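Local coordinates for protein p-nitrophenyl phosphatase (Pho2) (Archaeoglobus fulgidus, PDB 3QGM) that probably acts as a metal-dependent phosphatase of the haloacid dehalogenase superfamily and can hold a calcium ion at an aspartate-lined site, at residues V23-E28 and R62-E67; R154-P157 and P162-G165; Y254-N257 and D261-E264. One frame throughout, in Å; residues are numbered along the deposited sequence. Where two conformers were deposited one is given.

Interaction 1 (V23-E28 and R62-E67)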
loop_
_atom_site.group_PDB
_atom_site.type_symbol
_atom_site.label_atom_id
_atom_site.label_comp_id
_atom_site.label_asym_id
_atom_site.label_seq_id
_atom_site.Cartn_x
_atom_site.Cartn_y
_atom_site.Cartn_z
ATOM N N VAL A 23 -12.237 -18.324 -17.668
ATOM C CA VAL A 23 -13.193 -18.729 -18.681
ATOM C C VAL A 23 -13.342 -20.225 -18.862
ATOM O O VAL A 23 -14.104 -20.663 -19.715
ATOM C CB VAL A 23 -12.820 -18.135 -20.062
ATOM C CG1 VAL A 23 -13.005 -16.584 -20.016
ATOM C CG2 VAL A 23 -11.380 -18.579 -20.442
ATOM N N THR A 24 -12.639 -21.020 -18.064
ATOM C CA THR A 24 -12.685 -22.437 -18.220
ATOM C C THR A 24 -13.580 -23.115 -17.164
ATOM O O THR A 24 -13.350 -22.956 -15.971
ATOM C CB THR A 24 -11.242 -22.960 -18.107
ATOM O OG1 THR A 24 -10.415 -22.113 -18.908
ATOM C CG2 THR A 24 -11.132 -24.423 -18.564
ATOM N N PRO A 25 -14.571 -23.905 -17.597
ATOM C CA PRO A 25 -15.515 -24.483 -16.623
ATOM C C PRO A 25 -14.872 -25.621 -15.854
ATOM O O PRO A 25 -14.070 -26.299 -16.445
ATOM C CB PRO A 25 -16.649 -25.031 -17.511
ATOM C CG PRO A 25 -16.023 -25.281 -18.866
ATOM C CD PRO A 25 -14.817 -24.382 -18.972
ATOM N N ILE A 26 -15.178 -25.791 -14.560
ATOM C CA ILE A 26 -14.797 -27.004 -13.813
ATOM C C ILE A 26 -15.964 -27.935 -14.064
ATOM O O ILE A 26 -17.071 -27.635 -13.629
ATOM C CB ILE A 26 -14.673 -26.725 -12.242
ATOM C CG1 ILE A 26 -13.773 -25.533 -11.928
ATOM C CG2 ILE A 26 -14.263 -27.974 -11.436
ATOM C CD1 ILE A 26 -12.569 -25.424 -12.751
ATOM N N PRO A 27 -15.765 -29.025 -14.826
ATOM C CA PRO A 27 -16.939 -29.776 -15.223
ATOM C C PRO A 27 -17.738 -30.291 -14.031
ATOM O O PRO A 27 -18.956 -30.300 -14.069
ATOM C CB PRO A 27 -16.364 -30.966 -16.029
ATOM C CG PRO A 27 -14.978 -30.635 -16.344
ATOM C CD PRO A 27 -14.513 -29.595 -15.372
ATOM N N GLU A 28 -17.056 -30.714 -12.970
ATOM C CA GLU A 28 -17.731 -31.249 -11.782
ATOM C C GLU A 28 -18.543 -30.168 -11.064
ATOM O O GLU A 28 -19.577 -30.456 -10.439
ATOM C CB GLU A 28 -16.713 -31.858 -10.817
ATOM C CG GLU A 28 -15.778 -32.876 -11.443
ATOM C CD GLU A 28 -14.372 -32.322 -11.736
ATOM O OE1 GLU A 28 -14.243 -31.275 -12.410
ATOM O OE2 GLU A 28 -13.395 -32.975 -11.305
ATOM N N ARG A 62 -23.473 -18.635 -18.424
ATOM C CA ARG A 62 -24.211 -19.207 -19.553
ATOM C C ARG A 62 -23.306 -19.879 -20.579
ATOM O O ARG A 62 -23.700 -20.894 -21.109
ATOM C CB ARG A 62 -25.141 -18.186 -20.222
ATOM C CG ARG A 62 -26.197 -17.621 -19.271
ATOM C CD ARG A 62 -26.777 -16.289 -19.832
ATOM N NE ARG A 62 -27.994 -15.901 -19.138
ATOM C CZ ARG A 62 -28.677 -14.765 -19.350
ATOM N NH1 ARG A 62 -28.266 -13.851 -20.247
ATOM N NH2 ARG A 62 -29.779 -14.550 -18.654
ATOM N N SER A 63 -22.108 -19.352 -20.844
ATOM C CA SER A 63 -21.176 -20.018 -21.767
ATOM C C SER A 63 -20.738 -21.396 -21.229
ATOM O O SER A 63 -20.323 -22.244 -22.010
ATOM C CB SER A 63 -19.954 -19.156 -22.107
ATOM O OG SER A 63 -18.943 -19.177 -21.095
ATOM N N PHE A 64 -20.813 -21.606 -19.913
ATOM C CA PHE A 64 -20.528 -22.921 -19.308
ATOM C C PHE A 64 -21.685 -23.900 -19.466
ATOM O O PHE A 64 -21.572 -25.072 -19.144
ATOM C CB PHE A 64 -20.234 -22.767 -17.801
ATOM C CG PHE A 64 -18.982 -21.984 -17.483
ATOM C CD1 PHE A 64 -17.994 -21.787 -18.426
ATOM C CD2 PHE A 64 -18.790 -21.460 -16.221
ATOM C CE1 PHE A 64 -16.864 -21.086 -18.119
ATOM C CE2 PHE A 64 -17.644 -20.748 -15.914
ATOM C CZ PHE A 64 -16.697 -20.542 -16.865
ATOM N N GLY A 65 -22.837 -23.408 -19.900
ATOM C CA GLY A 65 -23.966 -24.281 -20.146
ATOM C C GLY A 65 -25.033 -24.171 -19.086
ATOM O O GLY A 65 -25.980 -24.959 -19.072
ATOM N N LEU A 66 -24.893 -23.200 -18.183
ATOM C CA LEU A 66 -25.818 -23.068 -17.077
ATOM C C LEU A 66 -26.942 -22.118 -17.488
ATOM O O LEU A 66 -26.724 -21.154 -18.239
ATOM C CB LEU A 66 -25.097 -22.549 -15.812
ATOM C CG LEU A 66 -23.825 -23.311 -15.395
ATOM C CD1 LEU A 66 -23.361 -22.846 -14.041
ATOM C CD2 LEU A 66 -24.048 -24.795 -15.366
ATOM N N GLU A 67 -28.124 -22.412 -16.966
ATOM C CA GLU A 67 -29.298 -21.614 -17.156
ATOM C C GLU A 67 -29.350 -20.719 -15.931
ATOM O O GLU A 67 -29.525 -21.212 -14.827
ATOM C CB GLU A 67 -30.533 -22.513 -17.213
ATOM C CG GLU A 67 -31.655 -22.016 -18.119
ATOM C CD GLU A 67 -32.018 -23.065 -19.187
ATOM O OE1 GLU A 67 -31.205 -23.250 -20.130
ATOM O OE2 GLU A 67 -33.090 -23.713 -19.075
#
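The Phe-64 ring meets Pro-25 over one face and Val-23 at its edge. Pro-25 CB stands 3.6 Å above the ring plane, displaced toward the rim, and 4.0 Å from the centroid of the Phe-64 ring. That line lies 24° off the ring normal, so the approach qualifies as a CH-pi contact over the face; Pro-25 CG and CD reach the same flank of the ring through CD1 and CE1. At the edge, Val-23 O lies close to the ring plane, 3.2 Å from Phe-64 CE1, while Thr-24 C comes in obliquely.

CB of Phe-64 already points toward strand 24-25, and CG set anti to the carbonyl carbon (chi1 -65°) carries the ring on to it. Just after it, Gly-65, with a positive phi of 106°, forms a Schellman motif, and Gly-65 N bonds back to Arg-62 O at 2.9 Å. Ile-19 also touches the Phe-64 side chain, and Val-30 of helix 27-38 packs on Pro-25.

Strands 20-21 and 24-25, following strand 10-14 that leads to Asp-14, are consistent with the flap hairpin that follows the first core strand in haloacid dehalogenase folds. The Phe-64 side chain is about 7 Å from that of Asp-16 and about 12 Å from the calcium ion, too far to be a ligand.

No hydrogen bond crosses between the segments. The attachment probably rests mainly on dispersion and CH-pi contact, with a probable weak electrostatic gain where the electropositive ring edge faces the carbonyl oxygen of Val-23.

Interaction 2 (R154-P157 and P162-G165)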
loop_
_atom_site.group_PDB
_atom_site.type_symbol
_atom_site.label_atom_id
_atom_site.label_comp_id
_atom_site.label_asym_id
_atom_site.label_seq_id
_atom_site.Cartn_x
_atom_site.Cartn_y
_atom_site.Cartn_z
ATOM N N ARG A 154 -6.230 -9.416 -0.917
ATOM C CA ARG A 154 -4.917 -8.842 -0.974
ATOM C C ARG A 154 -4.136 -9.200 -2.226
ATOM O O ARG A 154 -3.582 -8.313 -2.837
ATOM C CB ARG A 154 -4.150 -9.293 0.244
ATOM C CG ARG A 154 -4.523 -8.487 1.455
ATOM C CD ARG A 154 -4.154 -9.189 2.713
ATOM N NE ARG A 154 -4.489 -8.345 3.849
ATOM C CZ ARG A 154 -5.709 -8.202 4.366
ATOM N NH1 ARG A 154 -6.762 -8.861 3.858
ATOM N NH2 ARG A 154 -5.889 -7.382 5.396
ATOM N N ILE A 155 -4.128 -10.495 -2.588
ATOM C CA ILE A 155 -3.316 -11.064 -3.656
ATOM C C ILE A 155 -4.144 -12.053 -4.489
ATOM O O ILE A 155 -4.822 -12.866 -3.913
ATOM C CB ILE A 155 -2.163 -11.898 -3.060
ATOM C CG1 ILE A 155 -1.223 -11.058 -2.201
ATOM C CG2 ILE A 155 -1.341 -12.631 -4.114
ATOM C CD1 ILE A 155 -0.241 -11.991 -1.447
ATOM N N PHE A 156 -4.067 -11.980 -5.820
ATOM C CA PHE A 156 -4.733 -12.947 -6.703
ATOM C C PHE A 156 -3.710 -13.942 -7.257
ATOM O O PHE A 156 -2.696 -13.523 -7.811
ATOM C CB PHE A 156 -5.444 -12.247 -7.852
ATOM C CG PHE A 156 -6.032 -13.194 -8.843
ATOM C CD1 PHE A 156 -7.116 -13.994 -8.495
ATOM C CD2 PHE A 156 -5.512 -13.293 -10.121
ATOM C CE1 PHE A 156 -7.657 -14.908 -9.404
ATOM C CE2 PHE A 156 -6.051 -14.198 -11.036
ATOM C CZ PHE A 156 -7.128 -15.011 -10.660
ATOM N N PRO A 157 -3.968 -15.258 -7.094
ATOM C CA PRO A 157 -3.020 -16.274 -7.586
ATOM C C PRO A 157 -3.120 -16.462 -9.102
ATOM O O PRO A 157 -3.809 -17.370 -9.528
ATOM C CB PRO A 157 -3.468 -17.560 -6.876
ATOM C CG PRO A 157 -4.976 -17.339 -6.592
ATOM C CD PRO A 157 -5.176 -15.846 -6.478
ATOM N N PRO A 162 1.676 -14.660 -8.194
ATOM C CA PRO A 162 0.785 -13.795 -7.470
ATOM C C PRO A 162 0.787 -12.386 -8.034
ATOM O O PRO A 162 1.837 -11.911 -8.461
ATOM C CB PRO A 162 1.384 -13.797 -6.065
ATOM C CG PRO A 162 2.352 -14.806 -6.036
ATOM C CD PRO A 162 2.817 -15.060 -7.377
ATOM N N ILE A 163 -0.381 -11.749 -8.005
ATOM C CA ILE A 163 -0.504 -10.331 -8.361
ATOM C C ILE A 163 -1.340 -9.568 -7.326
ATOM O O ILE A 163 -2.089 -10.166 -6.528
ATOM C CB ILE A 163 -1.040 -10.133 -9.782
ATOM C CG1 ILE A 163 -2.541 -10.487 -9.885
ATOM C CG2 ILE A 163 -0.218 -10.970 -10.747
ATOM C CD1 ILE A 163 -3.129 -10.393 -11.332
ATOM N N PRO A 164 -1.165 -8.223 -7.266
ATOM C CA PRO A 164 -1.924 -7.459 -6.254
ATOM C C PRO A 164 -3.438 -7.529 -6.516
ATOM O O PRO A 164 -3.862 -7.502 -7.652
ATOM C CB PRO A 164 -1.479 -6.004 -6.484
ATOM C CG PRO A 164 -0.187 -6.102 -7.163
ATOM C CD PRO A 164 -0.195 -7.361 -7.981
ATOM N N GLY A 165 -4.227 -7.588 -5.467
ATOM C CA GLY A 165 -5.683 -7.419 -5.598
ATOM C C GLY A 165 -6.028 -6.062 -5.032
ATOM O O GLY A 165 -5.176 -5.241 -4.833
#
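Backbone bonds between Phe-156 and Ile-163 form the tight part of this antiparallel hairpin. Phe-156 N donates to Ile-163 O at 2.8 Å, and Ile-163 N returns a bond to Phe-156 O at 2.9 Å. Ile-163 O takes a second contact from Ile-155 CA, a CA-H...O approach of 3.2 Å. A third bond, Gly-165 N to Arg-154 O (2.8 Å), differs in geometry: its donor stands 48° out of the carbonyl plane, where the strands are leaving their pairing. On the Ile-155 side of the hairpin, Ile-155 CG2 meets Pro-162 CB at 3.5 Å, the two side chains running side by side.

The other face is looser. Phe-156 has CG anti to its backbone N (chi1 175°), which carries the exposed ring outward, leaving Phe-156 CD2 3.9 Å from Ile-163 CD1 at the ring edge; Ile-163 was modelled in two conformers, so this touch is less certain. At the open end of the hairpin, Arg-154 turns away to the second subunit, where NE bonds to Trp-175 O of that chain and the guanidinium makes a cation-pi contact with Trp-175.

The Phe-156 side chain comes within about 5 Å of that of Asp-16, consistent with a cap-domain hairpin overhanging the metal site. Directional backbone bonds thus fix the strand register, whereas the Phe-156 ring, touched across the hairpin by apolar atoms, is held less specifically.

Interaction 3 (Y254-N257 and D261-E264)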
loop_
_atom_site.group_PDB
_atom_site.type_symbol
_atom_site.label_atom_id
_atom_site.label_comp_id
_atom_site.label_asym_id
_atom_site.label_seq_id
_atom_site.Cartn_x
_atom_site.Cartn_y
_atom_site.Cartn_z
ATOM N N TYR A 254 -18.637 -28.744 6.267
ATOM C CA TYR A 254 -18.431 -29.882 5.368
ATOM C C TYR A 254 -17.267 -29.631 4.380
ATOM O O TYR A 254 -17.024 -28.517 3.971
ATOM C CB TYR A 254 -19.699 -30.145 4.564
ATOM C CG TYR A 254 -20.941 -30.291 5.382
ATOM C CD1 TYR A 254 -21.332 -31.538 5.869
ATOM C CD2 TYR A 254 -21.754 -29.189 5.662
ATOM C CE1 TYR A 254 -22.481 -31.686 6.631
ATOM C CE2 TYR A 254 -22.900 -29.322 6.406
ATOM C CZ TYR A 254 -23.260 -30.571 6.894
ATOM O OH TYR A 254 -24.405 -30.710 7.643
ATOM N N VAL A 255 -16.572 -30.690 3.991
ATOM C CA VAL A 255 -15.569 -30.626 2.940
ATOM C C VAL A 255 -15.920 -31.664 1.883
ATOM O O VAL A 255 -16.209 -32.801 2.227
ATOM C CB VAL A 255 -14.175 -30.963 3.470
ATOM C CG1 VAL A 255 -13.121 -30.781 2.360
ATOM C CG2 VAL A 255 -13.850 -30.106 4.689
ATOM N N PHE A 256 -15.907 -31.264 0.612
ATOM C CA PHE A 256 -16.152 -32.160 -0.502
ATOM C C PHE A 256 -15.115 -31.878 -1.565
ATOM O O PHE A 256 -14.630 -30.759 -1.682
ATOM C CB PHE A 256 -17.540 -31.957 -1.111
ATOM C CG PHE A 256 -18.642 -32.416 -0.261
ATOM C CD1 PHE A 256 -18.889 -33.779 -0.105
ATOM C CD2 PHE A 256 -19.439 -31.501 0.407
ATOM C CE1 PHE A 256 -19.903 -34.218 0.704
ATOM C CE2 PHE A 256 -20.465 -31.922 1.206
ATOM C CZ PHE A 256 -20.695 -33.286 1.378
ATOM N N ASN A 257 -14.803 -32.893 -2.356
ATOM C CA ASN A 257 -13.851 -32.741 -3.432
ATOM C C ASN A 257 -14.352 -31.688 -4.424
ATOM O O ASN A 257 -13.607 -30.825 -4.821
ATOM C CB ASN A 257 -13.586 -34.101 -4.117
ATOM C CG ASN A 257 -12.525 -34.929 -3.379
ATOM O OD1 ASN A 257 -11.596 -34.377 -2.793
ATOM N ND2 ASN A 257 -12.639 -36.250 -3.449
ATOM N N ASP A 261 -19.843 -33.745 -5.851
ATOM C CA ASP A 261 -19.828 -34.646 -4.713
ATOM C C ASP A 261 -20.719 -34.157 -3.561
ATOM O O ASP A 261 -21.408 -34.973 -2.919
ATOM C CB ASP A 261 -18.394 -34.873 -4.222
ATOM C CG ASP A 261 -17.496 -35.541 -5.272
ATOM O OD1 ASP A 261 -17.980 -36.320 -6.122
ATOM O OD2 ASP A 261 -16.281 -35.273 -5.253
HETATM N N MSE A 262 -20.734 -32.846 -3.320
HETATM C CA MSE A 262 -21.603 -32.264 -2.305
HETATM C C MSE A 262 -23.027 -32.639 -2.635
HETATM O O MSE A 262 -23.814 -33.039 -1.742
HETATM C CB MSE A 262 -21.525 -30.747 -2.272
HETATM C CG MSE A 262 -22.455 -30.114 -1.200
HETATM SE SE MSE A 262 -22.837 -28.228 -1.366
HETATM C CE MSE A 262 -24.401 -28.434 -2.514
ATOM N N VAL A 263 -23.369 -32.482 -3.909
ATOM C CA VAL A 263 -24.748 -32.735 -4.332
ATOM C C VAL A 263 -25.083 -34.233 -4.265
ATOM O O VAL A 263 -26.208 -34.588 -3.919
ATOM C CB VAL A 263 -25.078 -32.170 -5.744
ATOM C CG1 VAL A 263 -26.489 -32.521 -6.093
ATOM C CG2 VAL A 263 -24.898 -30.655 -5.787
ATOM N N GLU A 264 -24.130 -35.110 -4.573
ATOM C CA GLU A 264 -24.375 -36.558 -4.451
ATOM C C GLU A 264 -24.723 -36.956 -3.007
ATOM O O GLU A 264 -25.408 -37.930 -2.796
ATOM C CB GLU A 264 -23.170 -37.363 -4.951
ATOM C CG GLU A 264 -22.982 -37.270 -6.469
ATOM C CD GLU A 264 -21.682 -37.897 -6.984
ATOM O OE1 GLU A 264 -20.801 -38.274 -6.158
ATOM O OE2 GLU A 264 -21.566 -38.013 -8.231
#
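Phe-256 and Met-262 make the main contact, a CH-pi interaction. Met-262 CA lies 3.5 Å from the centroid of the Phe-256 ring, only 10° off the ring normal, so the helix backbone itself sits over the middle of the face.

Apolar packing extends this seat. Met-262 CB comes to 3.5 Å from Phe-256 CD2, and Met-262 CG to 3.6 Å from Phe-256 CE2, the two side chains crossing at about a right angle. Met-262 is modelled as selenomethionine; with CG anti to its backbone N (chi1 180°), the chain passes along one side of the ring before its selenium end leads away. Phe-256 CD1 also lies 3.9 Å from Asp-261 C, approached obliquely.

Strand 254-256 is an outermost strand of the parallel sheet of the haloacid dehalogenase core, a Rossmann-like fold, and helix 259-264 follows it after a short turn. Val-229 of the neighbouring strand 227-231 touches both Phe-256 and Met-262, while Leu-36 of helix 27-38 packs on Met-262, which places the apolar contact between sheet and helices.

At the turn the carboxylate of Asp-261 comes up against the aliphatic CB of Asn-257, and no hydrogen bond joins the two side chains. Asp-261 OD2 is 3.2 Å from Asn-257 CB, and Asn-257 ND2 stays 4.2 Å from Asp-261 OD2. The amide and carboxylate planes are 65° apart. Each group has a weak hydrogen bond to another partner: Asn-257 OD1 with Arg-238 NH1, and Asp-261 OD2 with Ser-258 OG.

In the fold
Interactions 1 and 3 belong to the metal-binding core, their centres 18 Å apart, and both rest on a phenylalanine ring with an aliphatic C-H over one face and no hydrogen bond between segments. Both are partly buried and each packs against helix 27-38, interaction 1 through Val-30 and interaction 3 through Leu-36. Interaction 2 lies at the surface, 24 Å from interaction 1 and 28 Å from interaction 3 between centres, and is made chiefly of backbone hydrogen bonds. It also differs in reaching the second subunit. Residues of interactions 1 and 2 approach Asp-16 from separate segments, whereas interaction 3 joins the outermost strand to its following helix.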